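Long-range contact in dihydropteroate synthase (PDB 6UCZ), which probably catalyses the condensation of 6-hydroxymethyl-dihydropterin diphosphate with p-aminobenzoate to form dihydropteroate in folate synthesis: residues 30-39 with 66-76. Residues are numbered along the deposited sequence; the frame is centred on the assembly and turned at random.
Sequences TKIVGILNVT and GADVIDVGAES
Strands 31-37 and 69-73 run parallel, with Val33 to Asn37 paired in order with Val69 to Gly73 and their axes 31° apart. Backbone bonds run from Ile32 O, which accepts from both Asp68 N and Val69 N, to Val38 N, which donates to Gly73 O. Asp68 extends the pairing with its side chain. Its OD2 takes the N-H of Ile32 at 2.8 Å, almost straight (176°), on the anti lone pair. CG of Asp68 lies beside its own backbone N (chi1 -60°), which brings the carboxylate back to strand 31-37.

Val33 and Val69 lie side by side on the barrel interior. Val33 CG1 also meets Asp71 CB at 3.5 Å. On the other face the Leu36 and Ile70 side chains cross, with Leu36 CD2 3.8 Å from Ile70 CG2. Beyond the strands, Val38 CG2 packs on Ala74 CB at 3.6 Å.

Asp71 OD2 forms a salt bridge with Arg274 and a hydrogen bond with Asn133, both of the pterin pocket; OD1 bonds to Ser112. Helix 52-64 makes the crossover between the strands and covers Leu36 and Ile70, a beta-alpha-beta unit of the TIM barrel. Strand 272-275 flanks strand 31-37, and strand 110-115 flanks strand 69-73.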
loop_
_atom_site.group_PDB
_atom_site.type_symbol
_atom_site.label_atom_id
_atom_site.label_comp_id
_atom_site.label_asym_id
_atom_site.label_seq_id
_atom_site.Cartn_x
_atom_site.Cartn_y
_atom_site.Cartn_z
ATOM N N THR A 30 -8.347 12.203 1.984
ATOM C CA THR A 30 -7.670 11.051 1.392
ATOM C C THR A 30 -6.323 11.453 0.808
ATOM O O THR A 30 -6.222 12.439 0.072
ATOM C CB THR A 30 -8.558 10.444 0.303
ATOM O OG1 THR A 30 -9.797 10.036 0.882
ATOM C CG2 THR A 30 -7.890 9.285 -0.380
ATOM N N LYS A 31 -5.274 10.707 1.168
ATOM C CA LYS A 31 -3.935 10.979 0.671
ATOM C C LYS A 31 -3.598 10.091 -0.524
ATOM O O LYS A 31 -3.987 8.925 -0.570
ATOM C CB LYS A 31 -2.899 10.780 1.783
ATOM C CG LYS A 31 -2.950 11.884 2.847
ATOM C CD LYS A 31 -1.844 11.691 3.876
ATOM C CE LYS A 31 -1.847 12.782 4.951
ATOM N NZ LYS A 31 -1.584 14.152 4.423
ATOM N N ILE A 32 -2.872 10.661 -1.487
ATOM C CA ILE A 32 -2.433 9.952 -2.682
ATOM C C ILE A 32 -1.062 9.347 -2.416
ATOM O O ILE A 32 -0.092 10.074 -2.161
ATOM C CB ILE A 32 -2.374 10.885 -3.898
ATOM C CG1 ILE A 32 -3.736 11.536 -4.157
ATOM C CG2 ILE A 32 -1.907 10.099 -5.120
ATOM C CD1 ILE A 32 -3.701 12.587 -5.241
ATOM N N VAL A 33 -0.975 8.023 -2.500
ATOM C CA VAL A 33 0.282 7.299 -2.346
ATOM C C VAL A 33 0.703 6.864 -3.745
ATOM O O VAL A 33 0.160 5.902 -4.306
ATOM C CB VAL A 33 0.128 6.111 -1.396
ATOM C CG1 VAL A 33 1.452 5.362 -1.234
ATOM C CG2 VAL A 33 -0.416 6.582 -0.052
ATOM N N GLY A 34 1.681 7.571 -4.306
ATOM C CA GLY A 34 2.156 7.256 -5.643
ATOM C C GLY A 34 3.115 6.076 -5.628
ATOM O O GLY A 34 4.052 6.028 -4.823
ATOM N N ILE A 35 2.900 5.143 -6.549
ATOM C CA ILE A 35 3.686 3.916 -6.612
ATOM C C ILE A 35 4.961 4.181 -7.400
ATOM O O ILE A 35 4.919 4.661 -8.541
ATOM C CB ILE A 35 2.870 2.777 -7.247
ATOM C CG1 ILE A 35 1.673 2.414 -6.371
ATOM C CG2 ILE A 35 3.755 1.550 -7.526
ATOM C CD1 ILE A 35 0.639 1.539 -7.096
ATOM N N LEU A 36 6.097 3.835 -6.802
ATOM C CA LEU A 36 7.406 3.973 -7.421
ATOM C C LEU A 36 8.070 2.601 -7.330
ATOM O O LEU A 36 8.613 2.221 -6.288
ATOM C CB LEU A 36 8.229 5.061 -6.733
ATOM C CG LEU A 36 9.633 5.259 -7.300
ATOM C CD1 LEU A 36 9.627 5.283 -8.804
ATOM C CD2 LEU A 36 10.221 6.541 -6.757
ATOM N N ASN A 37 8.004 1.855 -8.420
ATOM C CA ASN A 37 8.576 0.524 -8.489
ATOM C C ASN A 37 9.995 0.645 -9.032
ATOM O O ASN A 37 10.211 1.276 -10.072
ATOM C CB ASN A 37 7.705 -0.361 -9.389
ATOM C CG ASN A 37 8.243 -1.777 -9.540
ATOM O OD1 ASN A 37 9.296 -1.993 -10.138
ATOM N ND2 ASN A 37 7.495 -2.753 -9.034
ATOM N N VAL A 38 10.967 0.094 -8.303
ATOM C CA VAL A 38 12.349 0.122 -8.764
ATOM C C VAL A 38 12.858 -1.275 -9.100
ATOM O O VAL A 38 14.069 -1.471 -9.229
ATOM C CB VAL A 38 13.278 0.825 -7.755
ATOM C CG1 VAL A 38 12.856 2.283 -7.548
ATOM C CG2 VAL A 38 13.323 0.083 -6.436
ATOM N N THR A 39 11.963 -2.250 -9.252
ATOM C CA THR A 39 12.325 -3.579 -9.749
ATOM C C THR A 39 12.810 -3.484 -11.198
ATOM O O THR A 39 13.658 -4.262 -11.640
ATOM C CB THR A 39 11.144 -4.588 -9.655
ATOM O OG1 THR A 39 10.222 -4.367 -10.730
ATOM C CG2 THR A 39 10.406 -4.442 -8.328
ATOM N N GLY A 66 1.089 15.852 -7.771
ATOM C CA GLY A 66 0.295 15.984 -6.570
ATOM C C GLY A 66 0.324 14.834 -5.574
ATOM O O GLY A 66 -0.576 14.764 -4.717
ATOM N N ALA A 67 1.309 13.940 -5.653
ATOM C CA ALA A 67 1.402 12.861 -4.678
ATOM C C ALA A 67 1.610 13.428 -3.281
ATOM O O ALA A 67 2.343 14.402 -3.089
ATOM C CB ALA A 67 2.552 11.915 -5.030
ATOM N N ASP A 68 0.930 12.828 -2.311
ATOM C CA ASP A 68 1.166 13.112 -0.901
ATOM C C ASP A 68 2.273 12.247 -0.318
ATOM O O ASP A 68 2.989 12.691 0.591
ATOM C CB ASP A 68 -0.132 12.905 -0.120
ATOM C CG ASP A 68 -1.241 13.826 -0.605
ATOM O OD1 ASP A 68 -1.057 15.060 -0.531
ATOM O OD2 ASP A 68 -2.265 13.322 -1.125
ATOM N N VAL A 69 2.405 11.019 -0.816
ATOM C CA VAL A 69 3.416 10.052 -0.387
ATOM C C VAL A 69 3.956 9.358 -1.631
ATOM O O VAL A 69 3.201 9.089 -2.572
ATOM C CB VAL A 69 2.840 8.994 0.588
ATOM C CG1 VAL A 69 3.960 8.119 1.178
ATOM C CG2 VAL A 69 2.025 9.654 1.713
ATOM N N ILE A 70 5.262 9.075 -1.647
ATOM C CA ILE A 70 5.872 8.231 -2.673
ATOM C C ILE A 70 6.189 6.885 -2.032
ATOM O O ILE A 70 6.989 6.813 -1.089
ATOM C CB ILE A 70 7.147 8.856 -3.261
ATOM C CG1 ILE A 70 6.913 10.305 -3.691
ATOM C CG2 ILE A 70 7.648 8.010 -4.428
ATOM C CD1 ILE A 70 5.960 10.452 -4.852
ATOM N N ASP A 71 5.578 5.823 -2.551
ATOM C CA ASP A 71 5.775 4.467 -2.048
ATOM C C ASP A 71 6.824 3.772 -2.912
ATOM O O ASP A 71 6.557 3.434 -4.069
ATOM C CB ASP A 71 4.454 3.699 -2.053
ATOM C CG ASP A 71 4.570 2.315 -1.439
ATOM O OD1 ASP A 71 5.095 2.212 -0.312
ATOM O OD2 ASP A 71 4.101 1.333 -2.068
ATOM N N VAL A 72 8.009 3.547 -2.345
ATOM C CA VAL A 72 9.144 3.002 -3.079
ATOM C C VAL A 72 9.253 1.508 -2.787
ATOM O O VAL A 72 9.386 1.094 -1.628
ATOM C CB VAL A 72 10.449 3.716 -2.708
ATOM C CG1 VAL A 72 11.576 3.266 -3.643
ATOM C CG2 VAL A 72 10.266 5.246 -2.716
ATOM N N GLY A 73 9.250 0.702 -3.842
ATOM C CA GLY A 73 9.338 -0.734 -3.681
ATOM C C GLY A 73 10.286 -1.382 -4.665
ATOM O O GLY A 73 10.401 -0.945 -5.814
ATOM N N ALA A 74 10.980 -2.422 -4.219
ATOM C CA ALA A 74 11.977 -3.085 -5.041
ATOM C C ALA A 74 11.723 -4.568 -5.237
ATOM O O ALA A 74 12.508 -5.219 -5.940
ATOM C CB ALA A 74 13.374 -2.908 -4.426
ATOM N N GLU A 75 10.662 -5.128 -4.653
ATOM C CA GLU A 75 10.360 -6.548 -4.817
ATOM C C GLU A 75 9.018 -6.670 -5.519
ATOM O O GLU A 75 7.973 -6.400 -4.917
ATOM C CB GLU A 75 10.342 -7.287 -3.473
ATOM C CG GLU A 75 10.350 -8.815 -3.633
ATOM C CD GLU A 75 10.523 -9.570 -2.321
ATOM O OE1 GLU A 75 10.375 -8.958 -1.242
ATOM O OE2 GLU A 75 10.792 -10.793 -2.375
ATOM N N SER A 76 9.043 -7.108 -6.776
ATOM C CA SER A 76 7.803 -7.384 -7.483
ATOM C C SER A 76 7.064 -8.519 -6.794
ATOM O O SER A 76 7.633 -9.583 -6.529
ATOM C CB SER A 76 8.078 -7.735 -8.946
ATOM O OG SER A 76 6.964 -8.398 -9.527
HETATM O O HOH W 1 -4.670 14.884 -1.604
#